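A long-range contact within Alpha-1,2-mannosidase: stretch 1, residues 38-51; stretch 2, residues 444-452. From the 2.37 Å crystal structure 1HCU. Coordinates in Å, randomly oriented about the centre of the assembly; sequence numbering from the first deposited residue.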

ATOM      1  N   ASP A  38       9.059 -16.173  -5.589  1.00 17.52           N
ATOM      2  CA  ASP A  38       8.493 -14.910  -5.128  1.00 17.03           C
ATOM      3  C   ASP A  38       9.420 -13.941  -4.398  1.00 17.87           C
ATOM      4  O   ASP A  38       9.536 -12.780  -4.794  1.00 17.35           O
ATOM      5  CB  ASP A  38       7.254 -15.164  -4.259  1.00 16.55           C
ATOM      6  CG  ASP A  38       6.159 -15.893  -5.005  1.00 18.57           C
ATOM      7  OD1 ASP A  38       5.890 -15.549  -6.177  1.00 20.95           O
ATOM      8  OD2 ASP A  38       5.554 -16.811  -4.419  1.00 22.46           O
ATOM      9  N   ASP A  39      10.072 -14.399  -3.334  1.00 17.53           N
ATOM     10  CA  ASP A  39      10.930 -13.508  -2.560  1.00 19.52           C
ATOM     11  C   ASP A  39      12.321 -14.043  -2.238  1.00 20.16           C
ATOM     12  O   ASP A  39      12.540 -15.246  -2.129  1.00 18.81           O
ATOM     13  CB  ASP A  39      10.241 -13.130  -1.243  1.00 20.84           C
ATOM     14  CG  ASP A  39       8.868 -12.525  -1.450  1.00 21.99           C
ATOM     15  OD1 ASP A  39       8.769 -11.456  -2.083  1.00 24.21           O
ATOM     16  OD2 ASP A  39       7.882 -13.119  -0.977  1.00 24.84           O
ATOM     17  N   LEU A  40      13.256 -13.118  -2.062  1.00 20.41           N
ATOM     18  CA  LEU A  40      14.630 -13.458  -1.736  1.00 20.66           C
ATOM     19  C   LEU A  40      14.925 -13.270  -0.251  1.00 20.77           C
ATOM     20  O   LEU A  40      14.416 -12.346   0.391  1.00 20.31           O
ATOM     21  CB  LEU A  40      15.595 -12.579  -2.528  1.00 19.49           C
ATOM     22  CG  LEU A  40      17.056 -12.627  -2.057  1.00 18.48           C
ATOM     23  CD1 LEU A  40      17.745 -13.883  -2.594  1.00 14.02           C
ATOM     24  CD2 LEU A  40      17.778 -11.375  -2.545  1.00 17.41           C
ATOM     25  N   HIS A  41      15.740 -14.171   0.285  1.00 20.83           N
ATOM     26  CA  HIS A  41      16.178 -14.096   1.670  1.00 21.24           C
ATOM     27  C   HIS A  41      17.650 -13.758   1.507  1.00 21.29           C
ATOM     28  O   HIS A  41      18.490 -14.640   1.326  1.00 22.03           O
ATOM     29  CB  HIS A  41      15.976 -15.435   2.373  1.00 21.15           C
ATOM     30  CG  HIS A  41      14.538 -15.820   2.521  1.00 21.75           C
ATOM     31  ND1 HIS A  41      14.137 -16.993   3.120  1.00 22.77           N
ATOM     32  CD2 HIS A  41      13.403 -15.185   2.148  1.00 22.54           C
ATOM     33  CE1 HIS A  41      12.819 -17.067   3.112  1.00 20.30           C
ATOM     34  NE2 HIS A  41      12.349 -15.981   2.528  1.00 21.66           N
ATOM     35  N   PRO A  42      17.969 -12.455   1.545  1.00 20.83           N
ATOM     36  CA  PRO A  42      19.297 -11.846   1.398  1.00 21.41           C
ATOM     37  C   PRO A  42      20.468 -12.400   2.214  1.00 22.02           C
ATOM     38  O   PRO A  42      21.613 -12.325   1.769  1.00 21.80           O
ATOM     39  CB  PRO A  42      19.028 -10.364   1.676  1.00 19.33           C
ATOM     40  CG  PRO A  42      17.891 -10.409   2.637  1.00 19.96           C
ATOM     41  CD  PRO A  42      16.997 -11.464   2.041  1.00 19.35           C
ATOM     42  N   VAL A  43      20.202 -12.952   3.394  1.00 23.11           N
ATOM     43  CA  VAL A  43      21.290 -13.487   4.206  1.00 24.82           C
ATOM     44  C   VAL A  43      21.598 -14.935   3.842  1.00 26.80           C
ATOM     45  O   VAL A  43      22.711 -15.265   3.420  1.00 27.66           O
ATOM     46  CB  VAL A  43      20.970 -13.426   5.706  1.00 25.10           C
ATOM     47  CG1 VAL A  43      22.206 -13.835   6.506  1.00 25.77           C
ATOM     48  CG2 VAL A  43      20.523 -12.023   6.090  1.00 24.87           C
ATOM     49  N   SER A  44      20.606 -15.801   4.005  1.00 26.39           N
ATOM     50  CA  SER A  44      20.776 -17.209   3.684  1.00 25.32           C
ATOM     51  C   SER A  44      20.870 -17.393   2.165  1.00 24.77           C
ATOM     52  O   SER A  44      21.297 -18.438   1.679  1.00 24.00           O
ATOM     53  CB  SER A  44      19.586 -18.001   4.229  1.00 26.10           C
ATOM     54  OG  SER A  44      18.370 -17.498   3.702  1.00 23.32           O
ATOM     55  N   ASN A  45      20.480 -16.358   1.424  1.00 24.84           N
ATOM     56  CA  ASN A  45      20.473 -16.392  -0.037  1.00 23.66           C
ATOM     57  C   ASN A  45      19.501 -17.456  -0.551  1.00 23.87           C
ATOM     58  O   ASN A  45      19.700 -18.034  -1.614  1.00 24.11           O
ATOM     59  CB  ASN A  45      21.885 -16.636  -0.590  1.00 22.43           C
ATOM     60  CG  ASN A  45      22.692 -15.348  -0.739  1.00 21.29           C
ATOM     61  OD1 ASN A  45      23.922 -15.374  -0.770  1.00 21.36           O
ATOM     62  ND2 ASN A  45      22.000 -14.219  -0.853  1.00 19.91           N
ATOM     63  N   SER A  46      18.451 -17.719   0.220  1.00 25.13           N
ATOM     64  CA  SER A  46      17.434 -18.687  -0.178  1.00 24.67           C
ATOM     65  C   SER A  46      16.199 -17.914  -0.640  1.00 23.47           C
ATOM     66  O   SER A  46      16.267 -16.709  -0.884  1.00 22.88           O
ATOM     67  CB  SER A  46      17.067 -19.621   0.980  1.00 23.61           C
ATOM     68  OG  SER A  46      16.459 -18.912   2.044  1.00 26.12           O
ATOM     69  N   PHE A  47      15.072 -18.602  -0.749  1.00 22.37           N
ATOM     70  CA  PHE A  47      13.852 -17.964  -1.217  1.00 21.31           C
ATOM     71  C   PHE A  47      12.610 -18.602  -0.629  1.00 21.36           C
ATOM     72  O   PHE A  47      12.686 -19.585   0.106  1.00 18.24           O
ATOM     73  CB  PHE A  47      13.774 -18.066  -2.742  1.00 21.66           C
ATOM     74  CG  PHE A  47      13.837 -19.481  -3.255  1.00 24.54           C
ATOM     75  CD1 PHE A  47      12.756 -20.351  -3.100  1.00 25.96           C
ATOM     76  CD2 PHE A  47      14.987 -19.954  -3.874  1.00 25.55           C
ATOM     77  CE1 PHE A  47      12.822 -21.674  -3.554  1.00 24.89           C
ATOM     78  CE2 PHE A  47      15.067 -21.273  -4.332  1.00 27.78           C
ATOM     79  CZ  PHE A  47      13.978 -22.134  -4.171  1.00 28.35           C
ATOM     80  N   ASP A  48      11.463 -18.024  -0.967  1.00 21.03           N
ATOM     81  CA  ASP A  48      10.183 -18.548  -0.527  1.00 21.56           C
ATOM     82  C   ASP A  48       9.172 -18.253  -1.620  1.00 21.70           C
ATOM     83  O   ASP A  48       9.464 -17.502  -2.557  1.00 21.42           O
ATOM     84  CB  ASP A  48       9.741 -17.908   0.798  1.00 21.43           C
ATOM     85  CG  ASP A  48       9.293 -16.460   0.648  1.00 24.27           C
ATOM     86  OD1 ASP A  48       9.808 -15.609   1.406  1.00 24.16           O
ATOM     87  OD2 ASP A  48       8.419 -16.164  -0.204  1.00 22.69           O
ATOM     88  N   ASP A  49       7.997 -18.862  -1.512  1.00 20.70           N
ATOM     89  CA  ASP A  49       6.927 -18.633  -2.470  1.00 21.10           C
ATOM     90  C   ASP A  49       5.615 -18.287  -1.750  1.00 21.62           C
ATOM     91  O   ASP A  49       4.592 -18.941  -1.967  1.00 21.94           O
ATOM     92  CB  ASP A  49       6.751 -19.860  -3.372  1.00 18.83           C
ATOM     93  CG  ASP A  49       7.793 -19.924  -4.486  1.00 19.79           C
ATOM     94  OD1 ASP A  49       7.953 -18.917  -5.211  1.00 17.92           O
ATOM     95  OD2 ASP A  49       8.449 -20.979  -4.650  1.00 19.64           O
ATOM     96  N   GLU A  50       5.656 -17.259  -0.896  1.00 22.78           N
ATOM     97  CA  GLU A  50       4.479 -16.809  -0.137  1.00 24.26           C
ATOM     98  C   GLU A  50       3.383 -16.314  -1.066  1.00 21.60           C
ATOM     99  O   GLU A  50       2.209 -16.297  -0.706  1.00 21.54           O
ATOM    100  CB  GLU A  50       4.830 -15.656   0.817  1.00 27.81           C
ATOM    101  CG  GLU A  50       5.860 -15.972   1.885  1.00 35.35           C
ATOM    102  CD  GLU A  50       6.116 -14.788   2.827  1.00 39.54           C
ATOM    103  OE1 GLU A  50       6.391 -13.665   2.335  1.00 40.50           O
ATOM    104  OE2 GLU A  50       6.047 -14.984   4.060  1.00 41.35           O
ATOM    105  N   ARG A  51       3.782 -15.894  -2.257  1.00 20.35           N
ATOM    106  CA  ARG A  51       2.845 -15.371  -3.237  1.00 18.51           C
ATOM    107  C   ARG A  51       2.472 -16.436  -4.265  1.00 18.25           C
ATOM    108  O   ARG A  51       2.411 -16.167  -5.468  1.00 16.63           O
ATOM    109  CB  ARG A  51       3.466 -14.154  -3.927  1.00 17.88           C
ATOM    110  CG  ARG A  51       2.663 -12.853  -3.830  1.00 20.35           C
ATOM    111  CD  ARG A  51       2.274 -12.487  -2.391  1.00 18.11           C
ATOM    112  NE  ARG A  51       1.067 -13.195  -1.974  1.00 15.63           N
ATOM    113  CZ  ARG A  51       0.636 -13.280  -0.722  1.00 17.42           C
ATOM    114  NH1 ARG A  51       1.310 -12.692   0.263  1.00 17.39           N
ATOM    115  NH2 ARG A  51      -0.459 -13.978  -0.454  1.00 15.74           N
ATOM    116  N   GLY A 444      19.417  -6.829  14.237  1.00 18.84           N
ATOM    117  CA  GLY A 444      19.638  -8.061  13.504  1.00 17.73           C
ATOM    118  C   GLY A 444      18.579  -8.259  12.440  1.00 18.14           C
ATOM    119  O   GLY A 444      17.397  -7.978  12.664  1.00 16.42           O
ATOM    120  N   ALA A 445      19.018  -8.738  11.279  1.00 18.77           N
ATOM    121  CA  ALA A 445      18.152  -8.996  10.128  1.00 19.44           C
ATOM    122  C   ALA A 445      17.374 -10.286  10.320  1.00 20.21           C
ATOM    123  O   ALA A 445      17.901 -11.244  10.877  1.00 21.80           O
ATOM    124  CB  ALA A 445      18.996  -9.100   8.866  1.00 17.89           C
ATOM    125  N   SER A 446      16.126 -10.315   9.856  1.00 19.89           N
ATOM    126  CA  SER A 446      15.306 -11.522   9.982  1.00 18.88           C
ATOM    127  C   SER A 446      15.355 -12.342   8.695  1.00 20.16           C
ATOM    128  O   SER A 446      14.598 -13.292   8.521  1.00 20.86           O
ATOM    129  CB  SER A 446      13.858 -11.168  10.353  1.00 16.39           C
ATOM    130  OG  SER A 446      13.312 -10.166   9.515  1.00 15.75           O
ATOM    131  N   ASP A 447      16.261 -11.953   7.801  1.00 21.34           N
ATOM    132  CA  ASP A 447      16.479 -12.639   6.529  1.00 22.70           C
ATOM    133  C   ASP A 447      15.257 -12.731   5.612  1.00 22.87           C
ATOM    134  O   ASP A 447      14.747 -13.817   5.336  1.00 24.21           O
ATOM    135  CB  ASP A 447      17.044 -14.036   6.813  1.00 24.46           C
ATOM    136  CG  ASP A 447      17.579 -14.718   5.569  1.00 26.88           C
ATOM    137  OD1 ASP A 447      18.155 -14.024   4.701  1.00 27.02           O
ATOM    138  OD2 ASP A 447      17.438 -15.955   5.471  1.00 27.77           O
ATOM    139  N   ASP A 448      14.792 -11.584   5.131  1.00 22.40           N
ATOM    140  CA  ASP A 448      13.639 -11.548   4.238  1.00 20.70           C
ATOM    141  C   ASP A 448      13.539 -10.205   3.520  1.00 18.35           C
ATOM    142  O   ASP A 448      13.794  -9.156   4.100  1.00 18.94           O
ATOM    143  CB  ASP A 448      12.353 -11.827   5.016  1.00 20.58           C
ATOM    144  CG  ASP A 448      11.112 -11.710   4.146  1.00 23.96           C
ATOM    145  OD1 ASP A 448      11.001 -12.443   3.138  1.00 19.70           O
ATOM    146  OD2 ASP A 448      10.243 -10.875   4.472  1.00 28.06           O
ATOM    147  N   MET A 449      13.184 -10.256   2.243  1.00 16.96           N
ATOM    148  CA  MET A 449      13.054  -9.060   1.426  1.00 15.85           C
ATOM    149  C   MET A 449      11.728  -9.133   0.669  1.00 14.82           C
ATOM    150  O   MET A 449      11.647  -9.694  -0.423  1.00 13.71           O
ATOM    151  CB  MET A 449      14.242  -8.963   0.457  1.00 15.80           C
ATOM    152  CG  MET A 449      14.269  -7.702  -0.394  1.00 18.50           C
ATOM    153  SD  MET A 449      15.923  -7.337  -1.104  1.00 22.51           S
ATOM    154  CE  MET A 449      15.803  -8.125  -2.692  1.00 19.34           C
ATOM    155  N   GLU A 450      10.691  -8.567   1.274  1.00 15.47           N
ATOM    156  CA  GLU A 450       9.352  -8.561   0.696  1.00 16.20           C
ATOM    157  C   GLU A 450       9.306  -7.861  -0.657  1.00 15.79           C
ATOM    158  O   GLU A 450      10.068  -6.925  -0.911  1.00 15.42           O
ATOM    159  CB  GLU A 450       8.386  -7.886   1.663  1.00 18.47           C
ATOM    160  CG  GLU A 450       8.209  -8.645   2.960  1.00 22.70           C
ATOM    161  CD  GLU A 450       7.261  -9.814   2.823  1.00 25.48           C
ATOM    162  OE1 GLU A 450       7.221 -10.652   3.748  1.00 26.25           O
ATOM    163  OE2 GLU A 450       6.548  -9.892   1.798  1.00 28.81           O
ATOM    164  N   SER A 451       8.390  -8.305  -1.512  1.00 14.64           N
ATOM    165  CA  SER A 451       8.264  -7.725  -2.843  1.00 13.86           C
ATOM    166  C   SER A 451       7.914  -6.230  -2.837  1.00 13.30           C
ATOM    167  O   SER A 451       8.371  -5.488  -3.709  1.00 11.28           O
ATOM    168  CB  SER A 451       7.237  -8.516  -3.674  1.00 12.78           C
ATOM    169  OG  SER A 451       5.915  -8.339  -3.200  1.00 15.69           O
ATOM    170  N   PHE A 452       7.118  -5.776  -1.866  1.00 12.50           N
ATOM    171  CA  PHE A 452       6.767  -4.356  -1.831  1.00 12.33           C
ATOM    172  C   PHE A 452       7.994  -3.448  -1.623  1.00 12.47           C
ATOM    173  O   PHE A 452       7.913  -2.229  -1.758  1.00 10.88           O
ATOM    174  CB  PHE A 452       5.675  -4.082  -0.779  1.00 13.39           C
ATOM    175  CG  PHE A 452       5.965  -4.655   0.583  1.00 13.92           C
ATOM    176  CD1 PHE A 452       7.024  -4.177   1.336  1.00 11.98           C
ATOM    177  CD2 PHE A 452       5.147  -5.647   1.124  1.00 13.18           C
ATOM    178  CE1 PHE A 452       7.272  -4.668   2.610  1.00 14.63           C
ATOM    179  CE2 PHE A 452       5.387  -6.149   2.402  1.00 16.15           C
ATOM    180  CZ  PHE A 452       6.453  -5.656   3.150  1.00 13.20           C
TER
HETATM  181  O   HOH W   1      12.611 -10.511  -2.937  1.00 13.77           O
HETATM  182  O   HOH W   2       8.907 -12.810   1.645  1.00 23.58           O
HETATM  183  O   HOH W   3       4.284 -11.609   0.450  1.00 24.60           O

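Stretch 1 folds back on itself as a hairpin, and stretch 2 runs past one side of it; the pairing buries 557 Å² in total. Asp38 makes no direct contact across the interface.

Asp39 is the first residue to reach over. Its CA-to-CB bond points toward stretch 2, and OD1 lies 3.2 Å from Ser451 N, a distance that alone does not settle whether a hydrogen bond forms.

At Leu40 the two backbones meet. Met449 N donates to Leu40 O at 3.1 Å, but the angle of 127° at the hydrogen makes this bond weak. The return link is made by water 1, which accepts from Leu40 N and donates to Met449 O, each at 2.8 Å, so the water stands where a second direct bond might have closed the pair. The side chains add an apolar contact, Leu40 CD2 to Met449 CE at 3.8 Å.

The CA atoms of His41 and Asp448 are 4.4 Å apart, closer than the pairs before them. Asp447 O sits over one face of the His41 ring, while the ring nitrogens are engaged within stretch 1: NE2 donates to Asp48 OD1 (2.8 Å, 156°), and ND1 makes a weak bond to Ser46 OG at 3.2 Å. Pro42 has no amide hydrogen to give and contributes packing instead, its CD lying 4.0 Å from Met449 CB.

A compact polar cluster follows, centred on the Asp447 carboxylate. Val43 N donates to Asp447 OD1 at 2.7 Å (142°), and Ser44 N donates to the same OD1 at 3.1 Å (155°). Ser44 OG donates to Asp447 OD2 at 2.5 Å, so both carboxylate oxygens are used at the turn. Ser44 OG in turn accepts from Ser46 OG at 2.9 Å, which ties the cluster to Ser46 within the same stretch. Asp447 has the largest covered area in the contact, 104 Å². Beside it, Val43 CG2 approaches Ala445 CB at 4.3 Å.

On the return leg, acidic groups face one another. Asp48 OD1 and Asp448 OD1 are 3.8 Å apart, and Glu50 OE1 and Glu450 OE1 are 3.4 Å apart; as pairs of acceptors, neither is a hydrogen bond. Water 2 lies 2.7 Å from Glu50 OE1 and 2.6 Å from Asp448 OD1, with hydrogen-bond geometry to both. Arg51 makes no direct contact, but its NH1 donates to water 3 at 3.2 Å, and that water lies 3.1 Å from Glu450 OE2.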